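Local structure of putative O-methyltransferase (Klebsiella pneumoniae subsp. pneumoniae, 3TFW) at residues A[58-63]-A[82-87]. The protein probably transfers methyl groups from S-adenosylmethionine to hydroxyl groups of its substrates. Numbering follows the deposited sequence.
Sequences LVRLTQ and ARELPA
Val-59 and Glu-84 bring the last turn of helix 49-62 against the type I beta turn from Ala-82 to Leu-85, where helix 76-82 gives way to the loop before strand 90-95, with their CA atoms 6.3 Å apart. The valine presents one methyl: CG1, anti to the backbone N (chi1 180°), lies 3.6 Å from Glu-84 CB, whereas the branch point CB is 3.8 Å from the same methylene. Val-59 also packs on Ile-67 of strand 66-70, as does Leu-85, so both segments rest on a common part of the sheet.

Past this apolar step the glutamate chain turns about its CB-CG bond (chi2 -59°), carrying its carboxylate to the extended side chain of Arg-60. The salt bridge is centred on Glu-84 OE1, which accepts the N-H of Arg-60 NE at 2.8 Å. NE approaches this oxygen from above the carboxylate plane, while the oxygen lies at the guanidinium edge, slightly tilted from its plane. Arg-60 NH2 adds two weak bonds, to Glu-84 OE1 at 3.2 Å and Glu-84 OE2 at 3.5 Å; with the two flat groups turned 47° from each other, the pair is not a coplanar bidentate salt bridge.

The helix ends here in a Schellman motif with Gln-63 at C-prime. In this Rossmann-like methyltransferase fold the contact thus joins two successive helix ends on one side of the sheet. Arg-60 also makes a cation-pi contact with Trp-223 of the second subunit, and the carboxylate of Glu-84, by partly balancing its charge, would be expected to steady the guanidinium at the dimer interface.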
ATOM      1  N   LEU A  58      -7.186  -0.235  -3.866  1.00 15.91           N
ATOM      2  CA  LEU A  58      -7.233   1.228  -3.763  1.00 16.08           C
ATOM      3  C   LEU A  58      -8.499   1.835  -4.378  1.00 16.34           C
ATOM      4  O   LEU A  58      -9.062   2.797  -3.838  1.00 16.55           O
ATOM      5  CB  LEU A  58      -5.974   1.857  -4.367  1.00 16.55           C
ATOM      6  CG  LEU A  58      -4.679   1.487  -3.643  1.00 16.79           C
ATOM      7  CD1 LEU A  58      -3.514   2.211  -4.277  1.00 18.65           C
ATOM      8  CD2 LEU A  58      -4.768   1.826  -2.148  1.00 17.04           C
ATOM      9  N   VAL A  59      -8.966   1.268  -5.486  1.00 16.15           N
ATOM     10  CA  VAL A  59     -10.246   1.693  -6.066  1.00 16.27           C
ATOM     11  C   VAL A  59     -11.393   1.437  -5.079  1.00 16.89           C
ATOM     12  O   VAL A  59     -12.220   2.315  -4.841  1.00 16.73           O
ATOM     13  CB  VAL A  59     -10.528   1.005  -7.433  1.00 16.40           C
ATOM     14  CG1 VAL A  59     -11.859   1.465  -8.004  1.00 15.46           C
ATOM     15  CG2 VAL A  59      -9.399   1.307  -8.420  1.00 16.29           C
ATOM     16  N   ARG A  60     -11.424   0.246  -4.492  1.00 17.17           N
ATOM     17  CA  ARG A  60     -12.442  -0.076  -3.488  1.00 18.73           C
ATOM     18  C   ARG A  60     -12.381   0.835  -2.267  1.00 19.25           C
ATOM     19  O   ARG A  60     -13.423   1.260  -1.766  1.00 19.15           O
ATOM     20  CB  ARG A  60     -12.335  -1.532  -3.037  1.00 18.72           C
ATOM     21  CG  ARG A  60     -12.638  -2.521  -4.125  1.00 20.01           C
ATOM     22  CD  ARG A  60     -12.804  -3.899  -3.544  1.00 21.67           C
ATOM     23  NE  ARG A  60     -12.791  -4.882  -4.615  1.00 23.32           N
ATOM     24  CZ  ARG A  60     -12.983  -6.183  -4.448  1.00 24.48           C
ATOM     25  NH1 ARG A  60     -13.209  -6.677  -3.239  1.00 25.07           N
ATOM     26  NH2 ARG A  60     -12.948  -6.989  -5.500  1.00 23.98           N
ATOM     27  N   LEU A  61     -11.166   1.123  -1.798  1.00 20.09           N
ATOM     28  CA  LEU A  61     -10.973   1.955  -0.602  1.00 21.34           C
ATOM     29  C   LEU A  61     -11.392   3.406  -0.824  1.00 21.62           C
ATOM     30  O   LEU A  61     -11.946   4.045   0.078  1.00 22.50           O
ATOM     31  CB  LEU A  61      -9.518   1.905  -0.125  1.00 21.55           C
ATOM     32  CG  LEU A  61      -9.032   0.614   0.547  1.00 22.31           C
ATOM     33  CD1 LEU A  61      -7.520   0.618   0.609  1.00 22.18           C
ATOM     34  CD2 LEU A  61      -9.628   0.476   1.952  1.00 22.53           C
ATOM     35  N   THR A  62     -11.121   3.927  -2.016  1.00 21.38           N
ATOM     36  CA  THR A  62     -11.530   5.278  -2.346  1.00 21.11           C
ATOM     37  C   THR A  62     -12.993   5.350  -2.773  1.00 20.86           C
ATOM     38  O   THR A  62     -13.530   6.444  -2.922  1.00 21.00           O
ATOM     39  CB  THR A  62     -10.654   5.931  -3.456  1.00 21.24           C
ATOM     40  OG1 THR A  62     -10.599   5.079  -4.616  1.00 19.79           O
ATOM     41  CG2 THR A  62      -9.251   6.230  -2.940  1.00 21.23           C
ATOM     42  N   GLN A  63     -13.625   4.190  -2.970  1.00 20.30           N
ATOM     43  CA  GLN A  63     -14.961   4.114  -3.573  1.00 20.52           C
ATOM     44  C   GLN A  63     -14.988   4.948  -4.863  1.00 19.19           C
ATOM     45  O   GLN A  63     -15.955   5.675  -5.138  1.00 18.20           O
ATOM     46  CB  GLN A  63     -16.045   4.601  -2.593  1.00 20.96           C
ATOM     47  CG  GLN A  63     -16.214   3.718  -1.356  1.00 25.23           C
ATOM     48  CD  GLN A  63     -17.265   4.254  -0.388  1.00 29.26           C
ATOM     49  OE1 GLN A  63     -17.286   5.445  -0.058  1.00 31.83           O
ATOM     50  NE2 GLN A  63     -18.132   3.368   0.084  1.00 31.62           N
ATOM     51  N   ALA A  82     -10.258  -0.654 -13.632  1.00 14.25           N
ATOM     52  CA  ALA A  82     -11.586  -0.445 -14.228  1.00 14.95           C
ATOM     53  C   ALA A  82     -12.627  -1.471 -13.791  1.00 15.71           C
ATOM     54  O   ALA A  82     -13.807  -1.135 -13.629  1.00 15.88           O
ATOM     55  CB  ALA A  82     -11.490  -0.380 -15.758  1.00 14.97           C
ATOM     56  N   ARG A  83     -12.202  -2.712 -13.565  1.00 16.62           N
ATOM     57  CA  ARG A  83     -13.131  -3.759 -13.082  1.00 17.92           C
ATOM     58  C   ARG A  83     -13.807  -3.415 -11.759  1.00 18.60           C
ATOM     59  O   ARG A  83     -14.901  -3.909 -11.468  1.00 18.85           O
ATOM     60  CB  ARG A  83     -12.409  -5.090 -12.929  1.00 18.13           C
ATOM     61  CG  ARG A  83     -12.213  -5.817 -14.220  1.00 20.14           C
ATOM     62  CD  ARG A  83     -11.143  -6.852 -14.038  1.00 24.20           C
ATOM     63  NE  ARG A  83     -11.073  -7.752 -15.178  1.00 26.59           N
ATOM     64  CZ  ARG A  83     -10.427  -8.911 -15.160  1.00 27.94           C
ATOM     65  NH1 ARG A  83      -9.812  -9.313 -14.052  1.00 27.93           N
ATOM     66  NH2 ARG A  83     -10.409  -9.673 -16.247  1.00 27.80           N
ATOM     67  N   GLU A  84     -13.165  -2.554 -10.969  1.00 18.48           N
ATOM     68  CA  GLU A  84     -13.673  -2.205  -9.650  1.00 18.57           C
ATOM     69  C   GLU A  84     -14.601  -0.998  -9.652  1.00 19.04           C
ATOM     70  O   GLU A  84     -15.158  -0.656  -8.621  1.00 18.63           O
ATOM     71  CB  GLU A  84     -12.515  -1.995  -8.660  1.00 18.74           C
ATOM     72  CG  GLU A  84     -11.579  -3.187  -8.538  1.00 18.97           C
ATOM     73  CD  GLU A  84     -12.281  -4.453  -8.078  1.00 21.15           C
ATOM     74  OE1 GLU A  84     -13.286  -4.363  -7.352  1.00 22.77           O
ATOM     75  OE2 GLU A  84     -11.811  -5.545  -8.441  1.00 23.61           O
ATOM     76  N   LEU A  85     -14.763  -0.356 -10.806  1.00 19.01           N
ATOM     77  CA  LEU A  85     -15.663   0.783 -10.929  1.00 20.07           C
ATOM     78  C   LEU A  85     -17.134   0.354 -10.882  1.00 21.33           C
ATOM     79  O   LEU A  85     -17.479  -0.725 -11.368  1.00 21.53           O
ATOM     80  CB  LEU A  85     -15.383   1.560 -12.229  1.00 19.58           C
ATOM     81  CG  LEU A  85     -14.090   2.382 -12.339  1.00 19.51           C
ATOM     82  CD1 LEU A  85     -13.890   2.828 -13.794  1.00 18.78           C
ATOM     83  CD2 LEU A  85     -14.147   3.614 -11.436  1.00 18.85           C
ATOM     84  N   PRO A  86     -18.001   1.204 -10.301  1.00 22.63           N
ATOM     85  CA  PRO A  86     -19.451   0.995 -10.409  1.00 23.81           C
ATOM     86  C   PRO A  86     -19.922   1.142 -11.859  1.00 24.66           C
ATOM     87  O   PRO A  86     -19.144   1.570 -12.722  1.00 24.43           O
ATOM     88  CB  PRO A  86     -20.030   2.119  -9.541  1.00 24.10           C
ATOM     89  CG  PRO A  86     -18.989   3.182  -9.545  1.00 23.84           C
ATOM     90  CD  PRO A  86     -17.680   2.431  -9.554  1.00 22.60           C
ATOM     91  N   ALA A  87     -21.187   0.811 -12.116  1.00 25.35           N
ATOM     92  CA  ALA A  87     -21.770   0.902 -13.458  1.00 25.81           C
ATOM     93  C   ALA A  87     -21.694   2.307 -14.078  1.00 25.93           C
ATOM     94  O   ALA A  87     -21.603   2.440 -15.299  1.00 26.85           O
ATOM     95  CB  ALA A  87     -23.218   0.398 -13.442  1.00 26.43           C
TER